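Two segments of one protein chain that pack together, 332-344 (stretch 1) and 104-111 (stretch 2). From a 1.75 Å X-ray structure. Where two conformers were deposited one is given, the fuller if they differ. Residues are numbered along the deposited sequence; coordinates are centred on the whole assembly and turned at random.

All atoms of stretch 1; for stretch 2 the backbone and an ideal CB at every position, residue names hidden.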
ATOM      1  N   ALA A 332       8.492  13.230 -14.925  1.00 15.91           N
ATOM      2  CA  ALA A 332       8.859  13.189 -13.509  1.00 16.34           C
ATOM      3  C   ALA A 332      10.333  12.912 -13.273  1.00 16.12           C
ATOM      4  O   ALA A 332      10.822  13.233 -12.208  1.00 17.23           O
ATOM      5  CB  ALA A 332       8.065  12.136 -12.787  1.00 15.71           C
ATOM      6  N   TYR A 333      11.021  12.271 -14.212  1.00 15.62           N
ATOM      7  CA  TYR A 333      12.414  11.797 -13.953  1.00 16.03           C
ATOM      8  C   TYR A 333      13.478  12.338 -14.887  1.00 16.55           C
ATOM      9  O   TYR A 333      14.646  11.982 -14.747  1.00 17.16           O
ATOM     10  CB  TYR A 333      12.480  10.218 -13.987  1.00 15.93           C
ATOM     11  CG  TYR A 333      11.216   9.556 -13.473  1.00 16.60           C
ATOM     12  CD1 TYR A 333      10.919   9.437 -12.114  1.00 17.89           C
ATOM     13  CD2 TYR A 333      10.308   9.034 -14.356  1.00 17.76           C
ATOM     14  CE1 TYR A 333       9.699   8.846 -11.684  1.00 17.37           C
ATOM     15  CE2 TYR A 333       9.112   8.465 -13.941  1.00 18.24           C
ATOM     16  CZ  TYR A 333       8.794   8.374 -12.625  1.00 17.97           C
ATOM     17  OH  TYR A 333       7.540   7.810 -12.338  1.00 18.46           O
ATOM     18  N   LYS A 334      13.087  13.169 -15.837  1.00 17.16           N
ATOM     19  CA  LYS A 334      13.969  13.536 -16.922  1.00 19.31           C
ATOM     20  C   LYS A 334      15.059  14.513 -16.498  1.00 19.95           C
ATOM     21  O   LYS A 334      15.999  14.740 -17.264  1.00 21.33           O
ATOM     22  CB  LYS A 334      13.171  14.105 -18.107  1.00 20.99           C
ATOM     23  CG  LYS A 334      12.542  15.448 -17.880  1.00 22.31           C
ATOM     24  CD  LYS A 334      11.696  15.814 -19.090  1.00 24.16           C
ATOM     25  CE  LYS A 334      11.079  17.193 -18.969  1.00 26.90           C
ATOM     26  NZ  LYS A 334      10.464  17.522 -20.291  1.00 28.69           N
ATOM     27  N   HIS A 335      14.943  15.099 -15.312  1.00 19.31           N
ATOM     28  CA  HIS A 335      16.014  15.946 -14.794  1.00 21.75           C
ATOM     29  C   HIS A 335      17.079  15.232 -13.963  1.00 18.55           C
ATOM     30  O   HIS A 335      18.092  15.826 -13.616  1.00 19.23           O
ATOM     31  CB  HIS A 335      15.388  17.162 -14.096  1.00 24.99           C
ATOM     32  CG  HIS A 335      14.630  18.039 -15.068  1.00 29.17           C
ATOM     33  ND1 HIS A 335      15.237  18.651 -16.154  1.00 33.39           N
ATOM     34  CD2 HIS A 335      13.305  18.317 -15.180  1.00 31.91           C
ATOM     35  CE1 HIS A 335      14.326  19.290 -16.870  1.00 34.12           C
ATOM     36  NE2 HIS A 335      13.144  19.093 -16.307  1.00 34.03           N
ATOM     37  N   TYR A 336      16.875  13.949 -13.682  1.00 16.84           N
ATOM     38  CA  TYR A 336      17.882  13.155 -12.950  1.00 16.39           C
ATOM     39  C   TYR A 336      19.047  12.799 -13.893  1.00 17.06           C
ATOM     40  O   TYR A 336      18.918  12.868 -15.123  1.00 16.37           O
ATOM     41  CB  TYR A 336      17.267  11.894 -12.310  1.00 15.66           C
ATOM     42  CG  TYR A 336      16.346  12.215 -11.162  1.00 15.69           C
ATOM     43  CD1 TYR A 336      16.819  12.850 -10.027  1.00 16.17           C
ATOM     44  CD2 TYR A 336      14.997  11.821 -11.176  1.00 15.14           C
ATOM     45  CE1 TYR A 336      15.976  13.141  -8.965  1.00 16.50           C
ATOM     46  CE2 TYR A 336      14.163  12.080 -10.107  1.00 15.48           C
ATOM     47  CZ  TYR A 336      14.659  12.734  -8.997  1.00 16.86           C
ATOM     48  OH  TYR A 336      13.844  13.021  -7.918  1.00 18.60           O
ATOM     49  N   SER A 337      20.196  12.461 -13.306  1.00 17.09           N
ATOM     50  CA  SER A 337      21.386  12.219 -14.107  0.50 17.76           C
ATOM     51  C   SER A 337      21.328  10.874 -14.817  1.00 17.58           C
ATOM     52  O   SER A 337      20.627   9.934 -14.381  1.00 15.41           O
ATOM     53  CB  SER A 337      22.654  12.315 -13.267  0.50 18.61           C
ATOM     54  OG  SER A 337      22.719  13.538 -12.579  0.50 19.04           O
ATOM     55  N   VAL A 338      22.062  10.811 -15.919  1.00 18.02           N
ATOM     56  CA  VAL A 338      22.158   9.580 -16.709  0.70 17.80           C
ATOM     57  C   VAL A 338      23.613   9.213 -16.880  1.00 17.03           C
ATOM     58  O   VAL A 338      24.493  10.053 -16.910  1.00 17.78           O
ATOM     59  CB  VAL A 338      21.449   9.651 -18.094  0.70 18.83           C
ATOM     60  CG1 VAL A 338      20.019  10.184 -17.951  0.70 19.25           C
ATOM     61  CG2 VAL A 338      22.214  10.502 -19.080  0.70 19.91           C
ATOM     62  N   ALA A 339      23.863   7.930 -16.962  1.00 15.95           N
ATOM     63  CA  ALA A 339      25.197   7.412 -17.077  1.00 15.98           C
ATOM     64  C   ALA A 339      25.962   8.048 -18.253  1.00 16.01           C
ATOM     65  O   ALA A 339      25.362   8.463 -19.242  1.00 14.80           O
ATOM     66  CB  ALA A 339      25.137   5.895 -17.234  1.00 15.99           C
ATOM     67  N   PRO A 340      27.293   8.084 -18.163  1.00 16.23           N
ATOM     68  CA  PRO A 340      28.086   8.614 -19.251  1.00 17.17           C
ATOM     69  C   PRO A 340      27.823   7.865 -20.547  1.00 17.58           C
ATOM     70  O   PRO A 340      27.851   6.644 -20.570  1.00 17.09           O
ATOM     71  CB  PRO A 340      29.523   8.368 -18.793  1.00 17.54           C
ATOM     72  CG  PRO A 340      29.430   8.343 -17.309  1.00 17.54           C
ATOM     73  CD  PRO A 340      28.140   7.675 -17.024  1.00 16.52           C
ATOM     74  N   GLY A 341      27.606   8.619 -21.600  1.00 17.25           N
ATOM     75  CA  GLY A 341      27.341   8.054 -22.889  1.00 18.46           C
ATOM     76  C   GLY A 341      25.875   8.062 -23.273  1.00 18.33           C
ATOM     77  O   GLY A 341      25.551   7.827 -24.428  1.00 20.60           O
ATOM     78  N   GLY A 342      24.994   8.325 -22.312  1.00 17.20           N
ATOM     79  CA  GLY A 342      23.574   8.404 -22.588  1.00 16.72           C
ATOM     80  C   GLY A 342      22.958   7.015 -22.666  1.00 16.80           C
ATOM     81  O   GLY A 342      23.609   6.041 -22.347  1.00 16.01           O
ATOM     82  N   LEU A 343      21.724   6.945 -23.144  1.00 16.05           N
ATOM     83  CA  LEU A 343      20.936   5.701 -23.101  1.00 16.55           C
ATOM     84  C   LEU A 343      20.361   5.371 -24.475  1.00 16.31           C
ATOM     85  O   LEU A 343      19.142   5.332 -24.645  1.00 16.14           O
ATOM     86  CB  LEU A 343      19.822   5.880 -22.064  1.00 16.97           C
ATOM     87  CG  LEU A 343      20.284   6.466 -20.728  1.00 18.11           C
ATOM     88  CD1 LEU A 343      19.107   6.912 -19.848  1.00 19.17           C
ATOM     89  CD2 LEU A 343      21.112   5.407 -20.074  1.00 18.69           C
ATOM     90  N   PRO A 344      21.242   5.100 -25.471  1.00 16.71           N
ATOM     91  CA  PRO A 344      20.725   4.920 -26.833  1.00 16.81           C
ATOM     92  C   PRO A 344      19.836   3.695 -26.992  1.00 16.64           C
ATOM     93  O   PRO A 344      18.871   3.744 -27.783  1.00 16.93           O
ATOM     94  CB  PRO A 344      22.001   4.810 -27.708  1.00 17.70           C
ATOM     95  CG  PRO A 344      23.064   4.396 -26.768  1.00 17.63           C
ATOM     96  CD  PRO A 344      22.715   5.090 -25.453  1.00 17.00           C
ATOM     97  N   UNK A 104      16.391  10.336  -2.258  1.00 14.43           N
ATOM     98  CA  UNK A 104      17.627  10.039  -2.983  1.00 14.33           C
ATOM     99  C   UNK A 104      17.411  10.373  -4.449  1.00 14.67           C
ATOM    100  O   UNK A 104      16.322  10.816  -4.830  1.00 14.66           O
ATOM    101  CB  UNK A 104      18.041   8.576  -2.809  1.00 14.33           C
ATOM    102  N   UNK A 105      18.447  10.215  -5.272  1.00 14.53           N
ATOM    103  CA  UNK A 105      18.325  10.459  -6.710  1.00 14.77           C
ATOM    104  C   UNK A 105      18.614   9.192  -7.463  1.00 14.18           C
ATOM    105  O   UNK A 105      19.593   8.529  -7.197  1.00 14.50           O
ATOM    106  CB  UNK A 105      19.266  11.575  -7.168  1.00 14.77           C
ATOM    107  N   UNK A 106      17.739   8.827  -8.379  1.00 14.12           N
ATOM    108  CA  UNK A 106      18.111   7.779  -9.310  1.00 14.06           C
ATOM    109  C   UNK A 106      19.150   8.267 -10.298  1.00 13.92           C
ATOM    110  O   UNK A 106      19.224   9.475 -10.626  1.00 15.53           O
ATOM    111  CB  UNK A 106      16.878   7.263 -10.054  1.00 14.06           C
ATOM    112  N   UNK A 107      20.037   7.361 -10.686  1.00 13.27           N
ATOM    113  CA  UNK A 107      20.973   7.619 -11.777  1.00 12.90           C
ATOM    114  C   UNK A 107      20.703   6.536 -12.801  1.00 12.45           C
ATOM    115  O   UNK A 107      20.801   5.336 -12.484  1.00 12.25           O
ATOM    116  CB  UNK A 107      22.431   7.621 -11.313  1.00 12.90           C
ATOM    117  N   UNK A 108      20.321   6.932 -14.014  1.00 12.33           N
ATOM    118  CA  UNK A 108      19.880   5.984 -15.039  1.00 12.66           C
ATOM    119  C   UNK A 108      20.959   5.323 -15.887  1.00 12.53           C
ATOM    120  O   UNK A 108      21.852   5.974 -16.369  1.00 13.61           O
ATOM    121  CB  UNK A 108      18.917   6.707 -15.983  1.00 12.66           C
ATOM    122  N   UNK A 109      20.893   3.999 -16.005  1.00 12.20           N
ATOM    123  CA  UNK A 109      21.864   3.214 -16.727  1.00 12.25           C
ATOM    124  C   UNK A 109      21.153   2.554 -17.895  1.00 12.59           C
ATOM    125  O   UNK A 109      19.999   2.162 -17.776  1.00 12.64           O
ATOM    126  CB  UNK A 109      22.534   2.180 -15.820  1.00 12.25           C
ATOM    127  N   UNK A 110      21.814   2.396 -19.025  1.00 12.98           N
ATOM    128  CA  UNK A 110      21.182   1.797 -20.195  1.00 13.39           C
ATOM    129  C   UNK A 110      21.065   0.295 -19.977  1.00 13.39           C
ATOM    130  O   UNK A 110      21.625  -0.272 -19.013  1.00 13.30           O
ATOM    131  CB  UNK A 110      21.973   2.104 -21.468  1.00 13.39           C
ATOM    132  N   UNK A 111      20.340  -0.345 -20.896  1.00 13.27           N
ATOM    133  CA  UNK A 111      20.225  -1.783 -20.905  1.00 13.31           C
ATOM    134  C   UNK A 111      20.926  -2.370 -22.109  1.00 13.76           C
ATOM    135  O   UNK A 111      21.159  -1.714 -23.141  1.00 13.92           O
ATOM    136  CB  UNK A 111      18.754  -2.204 -20.886  1.00 13.31           C
TER

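Two backbone hydrogen bonds set the frame for this analysis. The N of position 108 donates to Ser337 O at 3.0 Å (N-H...O 169°), and Ala339 N donates to the O of position 108 at 2.9 Å (162°). Val338 is thereby paired in parallel with position 108, their CA atoms 4.6 Å apart, so the register is fixed before any side chain is considered.

Position 104 points its CB away from stretch 1, with nothing of that stretch within 5.5 Å. The contact sets no preference, and the residue is Ala104. Its backbone still takes part: a water donates to Ala104 O (2.8 Å) and is hydrogen-bonded to Tyr336 OH (2.7 Å).

At 105 the CB points sideways, and its ideal position lies 4.0 Å from Tyr336 CD1. A chain of moderate length could pass along the tyrosine ring, and a polar end could meet water near the backbone of stretch 1; Gln, Glu or an aliphatic residue would be reasonable. The residue is Glu105. Its OE1 sits at the edge of the ring, 3.9 Å from Tyr336 CD1, and accepts from two waters. One of these accepts from Ser337 N (2.9 Å), and the other donates to His335 O (3.3 Å), so the carboxylate reaches stretch 1 through solvent.

Position 106 has phi/psi of -71/146, which proline tolerates, and its N makes no hydrogen bond to stretch 1. The ideal CB is 5.1 Å from Tyr336 CD2, so a compact apolar group could cover the ring; Val or Ile would also be plausible. Pro106 is found. Its CD lies 3.5 Å from the centroid of the Tyr336 ring and 1° off the ring normal, a CH-pi contact over the face, while CG is 3.5 Å from Tyr336 CD2.

The CB of 107 leaves on the sheet face shared with Ser337, 4.2 Å from Ser337 O. Extended angles (-121/120) suit beta-branched residues, though Thr or Ile would serve as well as the deposited Val107. Its CA also approaches Ser337 O at 3.5 Å in a CA-H...O contact.

Position 108 projects to the face of Val338, with Leu343 CD1 3.9 Å and Val338 CG1 4.1 Å from the ideal CB. This apolar setting favours Leu, Met or an aromatic. Phe108 has the largest covered area of its stretch, 119 Å². Its CB packs 3.9 Å from Leu343 CD1, and the ring extends towards Tyr333, bringing CZ to 3.7 Å from Tyr333 CB.

At 109 the CB points away; Ala339 CB, 4.8 Å off, imposes little. Val109 fits its extended backbone.

Position 110 points toward stretch 1, its ideal CB 3.7 Å from Leu343 CD2 and 5.0 Å from Pro344 CD. An apolar or short polar residue could fit. Asp110 places OD2 3.2 Å from Pro344 N, which has no hydrogen to share; OD1 accepts a weak bond from the N of position 111 (3.0 Å).

Position 111 is beyond reach of stretch 1, which leaves Val111 unconstrained here.

Stretch 2 104-111: AEPVFVDV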
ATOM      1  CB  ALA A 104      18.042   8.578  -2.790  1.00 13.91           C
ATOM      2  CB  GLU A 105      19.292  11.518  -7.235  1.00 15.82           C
ATOM      3  CG  GLU A 105      19.101  12.896  -6.665  1.00 17.20           C
ATOM      4  CD  GLU A 105      19.824  13.953  -7.472  1.00 18.47           C
ATOM      5  OE1 GLU A 105      20.314  13.689  -8.596  1.00 19.38           O
ATOM      6  OE2 GLU A 105      19.950  15.064  -6.965  1.00 19.75           O
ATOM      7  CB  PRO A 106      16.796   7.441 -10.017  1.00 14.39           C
ATOM      8  CG  PRO A 106      16.021   8.728  -9.975  1.00 14.99           C
ATOM      9  CD  PRO A 106      16.414   9.398  -8.667  1.00 14.36           C
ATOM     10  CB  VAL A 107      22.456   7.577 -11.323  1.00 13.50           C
ATOM     11  CG1 VAL A 107      23.352   7.825 -12.522  1.00 13.68           C
ATOM     12  CG2 VAL A 107      22.703   8.533 -10.168  1.00 14.00           C
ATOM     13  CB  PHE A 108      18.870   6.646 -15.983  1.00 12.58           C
ATOM     14  CG  PHE A 108      17.552   6.984 -15.334  1.00 12.19           C
ATOM     15  CD1 PHE A 108      16.673   5.990 -14.947  1.00 12.23           C
ATOM     16  CD2 PHE A 108      17.155   8.309 -15.220  1.00 12.46           C
ATOM     17  CE1 PHE A 108      15.456   6.297 -14.366  1.00 11.85           C
ATOM     18  CE2 PHE A 108      15.924   8.625 -14.677  1.00 12.77           C
ATOM     19  CZ  PHE A 108      15.070   7.603 -14.251  1.00 12.17           C
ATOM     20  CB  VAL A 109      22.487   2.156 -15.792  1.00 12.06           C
ATOM     21  CG1 VAL A 109      23.584   1.376 -16.547  1.00 12.45           C
ATOM     22  CG2 VAL A 109      23.017   2.846 -14.562  1.00 12.57           C
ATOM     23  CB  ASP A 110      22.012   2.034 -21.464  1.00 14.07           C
ATOM     24  CG  ASP A 110      21.171   2.156 -22.726  1.00 14.22           C
ATOM     25  OD1 ASP A 110      19.942   1.974 -22.687  1.00 14.15           O
ATOM     26  OD2 ASP A 110      21.788   2.500 -23.767  1.00 15.24           O
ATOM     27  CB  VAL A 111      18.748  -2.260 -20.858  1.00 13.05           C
ATOM     28  CG1 VAL A 111      18.116  -1.802 -19.577  1.00 12.93           C
ATOM     29  CG2 VAL A 111      17.936  -1.658 -22.022  1.00 13.35           C
TER
HETATM   30  O   HOH W   1      15.188  13.225  -5.566  1.00 19.00           O
HETATM   31  O   HOH W   2      20.524  11.810 -10.504  1.00 13.51           O
HETATM   32  O   HOH W   3      19.701  15.547 -10.788  1.00 31.88           O
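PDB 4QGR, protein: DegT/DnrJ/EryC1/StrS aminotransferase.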